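Local structure of putative hexose oxidase (5AWV) at residues A368-K373 with G468-Y473; V398-Y403 with L424-I429. The protein probably uses covalently held FAD to oxidise the acylated aminosugar of a teicoplanin-type glycopeptide antibiotic. One frame throughout, in Å; residues are numbered along the deposited sequence.

Contact 1: A368-K373 with G468-Y473; sequences AGYLRK and GAYINY. With FAD (flavin-adenine dinucleotide), chain M; N1L (2-amino-2-deoxy-beta-D-glucopyranuronic acid), chain B.
Strand 363-371 runs along the edge of its sheet, and the irregular loop 468-473 lies against it with the closest approach at Gly369 and Ala469. One backbone bond joins them: Tyr370 N gives its hydrogen to Gly468 O at 2.8 Å, in the carbonyl plane. Gly468 O also takes a CA-H...O contact from Gly369. Beyond Ala469 the loop closes a type I turn from Tyr470 to Tyr473. The Tyr370 ring (CG anti to the carbonyl carbon) lies along the loop from Gly468 toward Tyr470. Tyr370 CE2, at the ring edge, lies 3.5 Å from Ala469 O and, as the two tyrosines cross obliquely, 3.7 Å from Tyr470 CB. The Tyr370 hydroxyl is hydrogen-bonded to Lys425 NZ. Ala368 CB meets the edge of the Tyr473 ring at CD2, 3.8 Å away. Tyr470, with CG anti to the backbone N (chi1 171°), points toward the flavin, and its OH donates to FAD O2 at 2.5 Å. Asn472 ND2 donates to that OH in the amide plane, while Asn472 OD1 accepts from FAD O4'. The Tyr470 hydroxyl, held by two partners and aimed at the C2 carbonyl, could help to stabilise negative charge on the pyrimidine end of a reduced flavin.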
loop_
_atom_site.group_PDB
_atom_site.type_symbol
_atom_site.label_atom_id
_atom_site.label_comp_id
_atom_site.label_asym_id
_atom_site.label_seq_id
_atom_site.Cartn_x
_atom_site.Cartn_y
_atom_site.Cartn_z
ATOM N N ALA A 368 -10.914 10.306 2.492
ATOM C CA ALA A 368 -9.695 11.029 1.977
ATOM C C ALA A 368 -9.994 12.050 0.880
ATOM O O ALA A 368 -11.031 12.004 0.213
ATOM C CB ALA A 368 -8.724 9.959 1.411
ATOM N N GLY A 369 -9.079 12.994 0.733
ATOM C CA GLY A 369 -9.108 14.037 -0.298
ATOM C C GLY A 369 -7.702 14.476 -0.601
ATOM O O GLY A 369 -6.788 14.301 0.239
ATOM N N TYR A 370 -7.480 15.015 -1.803
ATOM C CA TYR A 370 -6.288 15.715 -2.141
ATOM C C TYR A 370 -6.519 17.223 -1.989
ATOM O O TYR A 370 -7.568 17.717 -2.372
ATOM C CB TYR A 370 -5.949 15.483 -3.579
ATOM C CG TYR A 370 -5.227 14.215 -3.872
ATOM C CD1 TYR A 370 -3.834 14.160 -3.722
ATOM C CD2 TYR A 370 -5.894 13.122 -4.419
ATOM C CE1 TYR A 370 -3.130 13.010 -4.052
ATOM C CE2 TYR A 370 -5.186 11.953 -4.744
ATOM C CZ TYR A 370 -3.806 11.897 -4.564
ATOM O OH TYR A 370 -3.056 10.791 -4.851
ATOM N N LEU A 371 -5.505 17.939 -1.556
ATOM C CA LEU A 371 -5.453 19.401 -1.593
ATOM C C LEU A 371 -4.444 19.933 -2.569
ATOM O O LEU A 371 -3.271 19.607 -2.451
ATOM C CB LEU A 371 -5.127 19.942 -0.188
ATOM C CG LEU A 371 -6.281 19.749 0.833
ATOM C CD1 LEU A 371 -5.801 20.071 2.218
ATOM C CD2 LEU A 371 -7.528 20.546 0.466
ATOM N N ARG A 372 -4.871 20.906 -3.393
ATOM C CA ARG A 372 -3.990 21.768 -4.211
ATOM C C ARG A 372 -3.655 23.088 -3.563
ATOM O O ARG A 372 -2.670 23.681 -3.903
ATOM C CB ARG A 372 -4.660 22.118 -5.559
ATOM C CG ARG A 372 -5.093 20.925 -6.325
ATOM C CD ARG A 372 -5.984 21.359 -7.486
ATOM N NE ARG A 372 -5.100 21.966 -8.503
ATOM C CZ ARG A 372 -5.500 22.774 -9.479
ATOM N NH1 ARG A 372 -6.769 23.180 -9.576
ATOM N NH2 ARG A 372 -4.621 23.207 -10.368
ATOM N N LYS A 373 -4.487 23.531 -2.636
ATOM C CA LYS A 373 -4.334 24.772 -1.869
ATOM C C LYS A 373 -4.744 24.387 -0.456
ATOM O O LYS A 373 -5.322 23.306 -0.259
ATOM C CB LYS A 373 -5.254 25.836 -2.399
ATOM C CG LYS A 373 -4.831 26.353 -3.709
ATOM C CD LYS A 373 -5.951 27.217 -4.263
ATOM C CE LYS A 373 -5.726 28.687 -4.086
ATOM N NZ LYS A 373 -5.483 29.308 -5.429
ATOM N N GLY A 468 -9.968 15.556 -5.800
ATOM C CA GLY A 468 -10.467 14.222 -5.680
ATOM C C GLY A 468 -9.794 13.392 -4.592
ATOM O O GLY A 468 -9.430 13.951 -3.579
ATOM N N ALA A 469 -9.593 12.096 -4.849
ATOM C CA ALA A 469 -9.167 11.137 -3.886
ATOM C C ALA A 469 -8.202 10.122 -4.460
ATOM O O ALA A 469 -8.030 10.077 -5.646
ATOM C CB ALA A 469 -10.373 10.477 -3.217
ATOM N N TYR A 470 -7.514 9.434 -3.547
ATOM C CA TYR A 470 -6.404 8.579 -3.797
ATOM C C TYR A 470 -6.932 7.113 -3.677
ATOM O O TYR A 470 -7.447 6.712 -2.622
ATOM C CB TYR A 470 -5.352 8.834 -2.777
ATOM C CG TYR A 470 -4.183 7.867 -2.746
ATOM C CD1 TYR A 470 -3.551 7.448 -3.916
ATOM C CD2 TYR A 470 -3.671 7.417 -1.539
ATOM C CE1 TYR A 470 -2.465 6.584 -3.868
ATOM C CE2 TYR A 470 -2.555 6.591 -1.474
ATOM C CZ TYR A 470 -1.919 6.188 -2.631
ATOM O OH TYR A 470 -0.826 5.340 -2.522
ATOM N N ILE A 471 -6.815 6.338 -4.749
ATOM C CA ILE A 471 -7.389 4.937 -4.809
ATOM C C ILE A 471 -6.788 3.948 -3.842
ATOM O O ILE A 471 -7.442 3.028 -3.509
ATOM C CB ILE A 471 -7.353 4.374 -6.289
ATOM C CG1 ILE A 471 -8.228 3.136 -6.481
ATOM C CG2 ILE A 471 -5.965 4.030 -6.700
ATOM C CD1 ILE A 471 -9.727 3.402 -6.336
ATOM N N ASN A 472 -5.586 4.218 -3.311
ATOM C CA ASN A 472 -5.078 3.375 -2.206
ATOM C C ASN A 472 -5.673 3.625 -0.857
ATOM O O ASN A 472 -5.454 2.814 0.086
ATOM C CB ASN A 472 -3.536 3.400 -2.130
ATOM C CG ASN A 472 -2.866 2.230 -2.809
ATOM O OD1 ASN A 472 -3.442 1.160 -2.966
ATOM N ND2 ASN A 472 -1.622 2.432 -3.197
ATOM N N TYR A 473 -6.441 4.716 -0.778
ATOM C CA TYR A 473 -7.358 4.960 0.353
ATOM C C TYR A 473 -8.827 4.849 -0.046
ATOM O O TYR A 473 -9.628 5.817 0.060
ATOM C CB TYR A 473 -7.113 6.373 0.867
ATOM C CG TYR A 473 -5.777 6.716 1.385
ATOM C CD1 TYR A 473 -4.833 5.765 1.787
ATOM C CD2 TYR A 473 -5.394 8.096 1.385
ATOM C CE1 TYR A 473 -3.568 6.152 2.230
ATOM C CE2 TYR A 473 -4.128 8.507 1.871
ATOM C CZ TYR A 473 -3.217 7.546 2.311
ATOM O OH TYR A 473 -1.930 8.021 2.795
HETATM P PA FAD M . -4.619 -6.089 0.077
HETATM O O1A FAD M . -5.753 -5.864 1.054
HETATM O O2A FAD M . -3.910 -7.362 0.026
HETATM O O5B FAD M . -5.072 -5.694 -1.386
HETATM C C5B FAD M . -5.742 -4.428 -1.712
HETATM C C4B FAD M . -6.465 -4.555 -3.016
HETATM O O4B FAD M . -5.600 -4.841 -4.121
HETATM C C3B FAD M . -7.564 -5.628 -3.080
HETATM O O3B FAD M . -8.646 -5.315 -3.991
HETATM C C2B FAD M . -6.739 -6.778 -3.571
HETATM O O2B FAD M . -7.559 -7.765 -4.103
HETATM C C1B FAD M . -5.819 -6.151 -4.564
HETATM N N9A FAD M . -4.604 -6.915 -4.716
HETATM C C8A FAD M . -3.718 -7.328 -3.801
HETATM N N7A FAD M . -2.661 -7.953 -4.365
HETATM C C5A FAD M . -2.847 -7.931 -5.678
HETATM C C6A FAD M . -2.137 -8.486 -6.849
HETATM N N6A FAD M . -1.010 -9.161 -6.638
HETATM N N1A FAD M . -2.676 -8.236 -8.080
HETATM C C2A FAD M . -3.852 -7.558 -8.230
HETATM N N3A FAD M . -4.586 -7.056 -7.199
HETATM C C4A FAD M . -4.129 -7.275 -5.933
HETATM N N1 FAD M . -0.641 3.932 1.306
HETATM C C2 FAD M . 0.278 4.868 0.922
HETATM O O2 FAD M . 0.382 5.156 -0.291
HETATM N N3 FAD M . 1.100 5.471 1.795
HETATM C C4 FAD M . 1.166 5.099 3.091
HETATM O O4 FAD M . 1.968 5.638 3.885
HETATM C C4X FAD M . 0.235 4.071 3.574
HETATM N N5 FAD M . 0.227 3.634 4.883
HETATM C C5X FAD M . -0.570 2.608 5.313
HETATM C C6 FAD M . -0.459 2.176 6.652
HETATM C C7 FAD M . -1.395 1.179 7.036
HETATM C C7M FAD M . -1.369 0.680 8.504
HETATM C C8 FAD M . -2.380 0.540 6.077
HETATM C C8M FAD M . -3.163 -0.697 6.450
HETATM C C9 FAD M . -2.379 0.984 4.736
HETATM C C9A FAD M . -1.550 1.992 4.338
HETATM N N10 FAD M . -1.535 2.488 3.007
HETATM C C10 FAD M . -0.661 3.476 2.586
HETATM C "C1'" FAD M . -2.506 1.963 1.991
HETATM C "C2'" FAD M . -1.941 0.884 1.146
HETATM O "O2'" FAD M . -1.147 1.524 0.165
HETATM C "C3'" FAD M . -3.126 0.268 0.501
HETATM O "O3'" FAD M . -3.946 -0.196 1.574
HETATM C "C4'" FAD M . -2.691 -0.913 -0.411
HETATM O "O4'" FAD M . -3.754 -1.128 -1.343
HETATM C "C5'" FAD M . -2.520 -2.144 0.443
HETATM O "O5'" FAD M . -1.995 -3.229 -0.346
HETATM P P FAD M . -2.002 -4.678 0.258
HETATM O O1P FAD M . -1.350 -5.597 -0.655
HETATM O O2P FAD M . -1.482 -4.731 1.668
HETATM O O3P FAD M . -3.581 -4.879 0.438
HETATM C C1 N1L B . -2.228 4.485 9.031
HETATM C C2 N1L B . -3.760 4.954 9.229
HETATM C C3 N1L B . -4.541 5.025 7.903
HETATM C C4 N1L B . -3.769 5.939 6.975
HETATM C C5 N1L B . -2.406 5.279 6.633
HETATM C C6 N1L B . -1.596 6.075 5.577
HETATM N N2 N1L B . -4.515 4.106 10.149
HETATM O O3 N1L B . -5.911 5.620 8.103
HETATM O O4 N1L B . -4.572 6.265 5.731
HETATM O O5 N1L B . -1.579 5.214 7.862
HETATM O O6B N1L B . -0.738 7.077 6.112
HETATM O O6A N1L B . -2.427 6.798 4.760
#

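Contact 2: V398-Y403 with L424-I429; sequences VWLIGY and LKVNYI. With N1L (2-amino-2-deoxy-beta-D-glucopyranuronic acid), chain B.
Four backbone hydrogen bonds join strands 395-402 and 424-432 as antiparallel neighbours. Trp399 and Asn427 exchange N-H and carbonyl at 2.9 Å each way between Trp399 N and Asn427 O and between Asn427 N and Trp399 O. Ile401 and Lys425 do the same; the bond from Ile401 N to Lys425 O is nearly straight, at 172°. Past the end of the first strand, Tyr403 (CG anti to the backbone N, chi1 -161°) lays its ring against the extended Lys425 chain. Lys425 CE lies over one ring face, 3.5 Å from Tyr403 CE1, and the ammonium sits off-centre in a cation-pi contact, 4.5 Å from NZ to the ring centroid. A water accepts from Lys425 NZ and also bonds Tyr403 OH. The ammonium, bonded as well to Tyr370 OH, faces the rings of Tyr470 and Tyr165, contacts that probably help to offset its buried charge. At the far end, Ile429 CD1 stands almost squarely over the five-membered ring of Trp399, 3.6 Å from Trp399 CD2. The face with Val398, Leu400, Val426 and Tyr428 is largely apolar, the Tyr428 hydroxyl bonding to Tyr453: Val398 CG1 and Leu400 CD2 both touch Val426 CG2, and Val398 CG2 rests beside Tyr428 CD2. Leu448 of helix 438-452 packs against Val398 and Tyr428. This two-faced antiparallel sheet, helix on one side and sugar pocket on the other with Asn427 beside the aminosugar acid, is consistent with the substrate domain of berberine bridge enzyme-like flavoproteins.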
loop_
_atom_site.group_PDB
_atom_site.type_symbol
_atom_site.label_atom_id
_atom_site.label_comp_id
_atom_site.label_asym_id
_atom_site.label_seq_id
_atom_site.Cartn_x
_atom_site.Cartn_y
_atom_site.Cartn_z
ATOM N N VAL A 398 -7.964 14.310 11.889
ATOM C CA VAL A 398 -7.656 14.798 10.528
ATOM C C VAL A 398 -6.153 14.841 10.402
ATOM O O VAL A 398 -5.474 15.495 11.237
ATOM C CB VAL A 398 -8.222 16.179 10.286
ATOM C CG1 VAL A 398 -7.819 16.693 8.881
ATOM C CG2 VAL A 398 -9.719 16.109 10.446
ATOM N N TRP A 399 -5.601 14.138 9.412
ATOM C CA TRP A 399 -4.168 14.165 9.119
ATOM C C TRP A 399 -3.944 14.893 7.777
ATOM O O TRP A 399 -4.652 14.592 6.797
ATOM C CB TRP A 399 -3.575 12.751 8.988
ATOM C CG TRP A 399 -3.578 11.941 10.208
ATOM C CD1 TRP A 399 -4.175 12.239 11.407
ATOM C CD2 TRP A 399 -2.964 10.659 10.373
ATOM N NE1 TRP A 399 -3.966 11.231 12.288
ATOM C CE2 TRP A 399 -3.217 10.246 11.683
ATOM C CE3 TRP A 399 -2.193 9.842 9.538
ATOM C CZ2 TRP A 399 -2.750 9.021 12.184
ATOM C CZ3 TRP A 399 -1.705 8.630 10.033
ATOM C CH2 TRP A 399 -2.010 8.221 11.333
ATOM N N LEU A 400 -3.002 15.825 7.764
ATOM C CA LEU A 400 -2.679 16.612 6.600
ATOM C C LEU A 400 -1.244 16.191 6.265
ATOM O O LEU A 400 -0.303 16.450 7.030
ATOM C CB LEU A 400 -2.789 18.071 6.909
ATOM C CG LEU A 400 -4.238 18.572 7.182
ATOM C CD1 LEU A 400 -4.263 19.599 8.280
ATOM C CD2 LEU A 400 -4.825 19.151 5.919
ATOM N N ILE A 401 -1.090 15.401 5.194
ATOM C CA ILE A 401 0.149 14.671 4.908
ATOM C C ILE A 401 0.856 15.364 3.779
ATOM O O ILE A 401 0.229 15.557 2.709
ATOM C CB ILE A 401 -0.229 13.218 4.493
ATOM C CG1 ILE A 401 -1.134 12.524 5.567
ATOM C CG2 ILE A 401 0.965 12.348 4.257
ATOM C CD1 ILE A 401 -1.790 11.244 5.003
ATOM N N GLY A 402 2.100 15.758 4.023
ATOM C CA GLY A 402 2.972 16.411 3.019
ATOM C C GLY A 402 3.067 15.607 1.723
ATOM O O GLY A 402 3.252 14.430 1.782
ATOM N N TYR A 403 2.873 16.275 0.606
ATOM C CA TYR A 403 2.905 15.659 -0.737
ATOM C C TYR A 403 3.491 16.643 -1.754
ATOM O O TYR A 403 4.071 17.621 -1.369
ATOM C CB TYR A 403 1.534 15.206 -1.114
ATOM C CG TYR A 403 1.457 14.163 -2.230
ATOM C CD1 TYR A 403 2.105 12.966 -2.119
ATOM C CD2 TYR A 403 0.742 14.436 -3.406
ATOM C CE1 TYR A 403 2.024 12.008 -3.107
ATOM C CE2 TYR A 403 0.575 13.488 -4.424
ATOM C CZ TYR A 403 1.240 12.271 -4.281
ATOM O OH TYR A 403 1.126 11.311 -5.257
ATOM N N LEU A 424 -0.919 18.406 -0.517
ATOM C CA LEU A 424 -1.221 17.605 0.704
ATOM C C LEU A 424 -2.177 16.510 0.359
ATOM O O LEU A 424 -3.070 16.696 -0.513
ATOM C CB LEU A 424 -1.881 18.533 1.748
ATOM C CG LEU A 424 -0.980 19.621 2.344
ATOM C CD1 LEU A 424 -1.819 20.756 2.951
ATOM C CD2 LEU A 424 -0.078 18.997 3.379
ATOM N N LYS A 425 -2.102 15.411 1.096
ATOM C CA LYS A 425 -3.166 14.496 1.076
ATOM C C LYS A 425 -3.845 14.704 2.420
ATOM O O LYS A 425 -3.170 14.884 3.465
ATOM C CB LYS A 425 -2.743 13.055 0.903
ATOM C CG LYS A 425 -1.890 12.759 -0.389
ATOM C CD LYS A 425 -2.145 11.304 -0.849
ATOM C CE LYS A 425 -1.115 10.967 -1.966
ATOM N NZ LYS A 425 -1.543 9.765 -2.708
ATOM N N VAL A 426 -5.136 14.650 2.423
ATOM C CA VAL A 426 -5.846 14.810 3.740
ATOM C C VAL A 426 -6.659 13.585 4.057
ATOM O O VAL A 426 -7.537 13.197 3.255
ATOM C CB VAL A 426 -6.605 16.183 3.846
ATOM C CG1 VAL A 426 -7.548 16.431 2.728
ATOM C CG2 VAL A 426 -7.468 16.244 5.146
ATOM N N ASN A 427 -6.490 13.046 5.262
ATOM C CA ASN A 427 -7.247 11.949 5.724
ATOM C C ASN A 427 -8.133 12.309 6.918
ATOM O O ASN A 427 -7.760 13.114 7.789
ATOM C CB ASN A 427 -6.346 10.761 6.104
ATOM C CG ASN A 427 -5.776 10.045 4.872
ATOM O OD1 ASN A 427 -6.145 10.344 3.753
ATOM N ND2 ASN A 427 -4.877 9.133 5.090
ATOM N N TYR A 428 -9.291 11.715 6.910
ATOM C CA TYR A 428 -10.357 11.851 7.924
ATOM C C TYR A 428 -10.618 10.489 8.483
ATOM O O TYR A 428 -11.182 9.609 7.814
ATOM C CB TYR A 428 -11.589 12.524 7.276
ATOM C CG TYR A 428 -11.318 13.823 6.507
ATOM C CD1 TYR A 428 -10.970 13.790 5.173
ATOM C CD2 TYR A 428 -11.403 15.090 7.109
ATOM C CE1 TYR A 428 -10.761 14.919 4.443
ATOM C CE2 TYR A 428 -11.176 16.234 6.375
ATOM C CZ TYR A 428 -10.853 16.145 5.043
ATOM O OH TYR A 428 -10.588 17.278 4.331
ATOM N N ILE A 429 -10.203 10.278 9.741
ATOM C CA ILE A 429 -9.998 8.978 10.349
ATOM C C ILE A 429 -10.811 8.779 11.606
ATOM O O ILE A 429 -10.918 9.687 12.398
ATOM C CB ILE A 429 -8.540 8.778 10.744
ATOM C CG1 ILE A 429 -7.630 8.955 9.525
ATOM C CG2 ILE A 429 -8.246 7.360 11.279
ATOM C CD1 ILE A 429 -6.220 9.271 9.902
HETATM C C1 N1L B . -2.228 4.485 9.031
HETATM C C2 N1L B . -3.760 4.954 9.229
HETATM C C3 N1L B . -4.541 5.025 7.903
HETATM C C4 N1L B . -3.769 5.939 6.975
HETATM C C5 N1L B . -2.406 5.279 6.633
HETATM C C6 N1L B . -1.596 6.075 5.577
HETATM N N2 N1L B . -4.515 4.106 10.149
HETATM O O3 N1L B . -5.911 5.620 8.103
HETATM O O4 N1L B . -4.572 6.265 5.731
HETATM O O5 N1L B . -1.579 5.214 7.862
HETATM O O6B N1L B . -0.738 7.077 6.112
HETATM O O6A N1L B . -2.427 6.798 4.760
HETATM O O HOH W 1 0.483 8.712 -4.424
#

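In the fold
The touching residues of both contacts are all buried, and the contacts meet in one sheet, in which strands 363-371 and 424-432 are neighbours: Gly369 O lies 2.8 Å from Val426 N, a probable hydrogen bond. Contact 2 is regular strand pairing in the sheet interior, with paired backbone bonds and a largely apolar face packed on a helix. Contact 1 sits at the sheet's edge, where segment 468-473 makes one backbone bond with the strand and sends Tyr470 and Asn472 to the flavin. Lys425 of contact 2 ties the two together, since it meets both Tyr370 and Tyr470 of contact 1. Both contacts also border the aminosugar acid, through Tyr473 in contact 1 and Asn427 in contact 2.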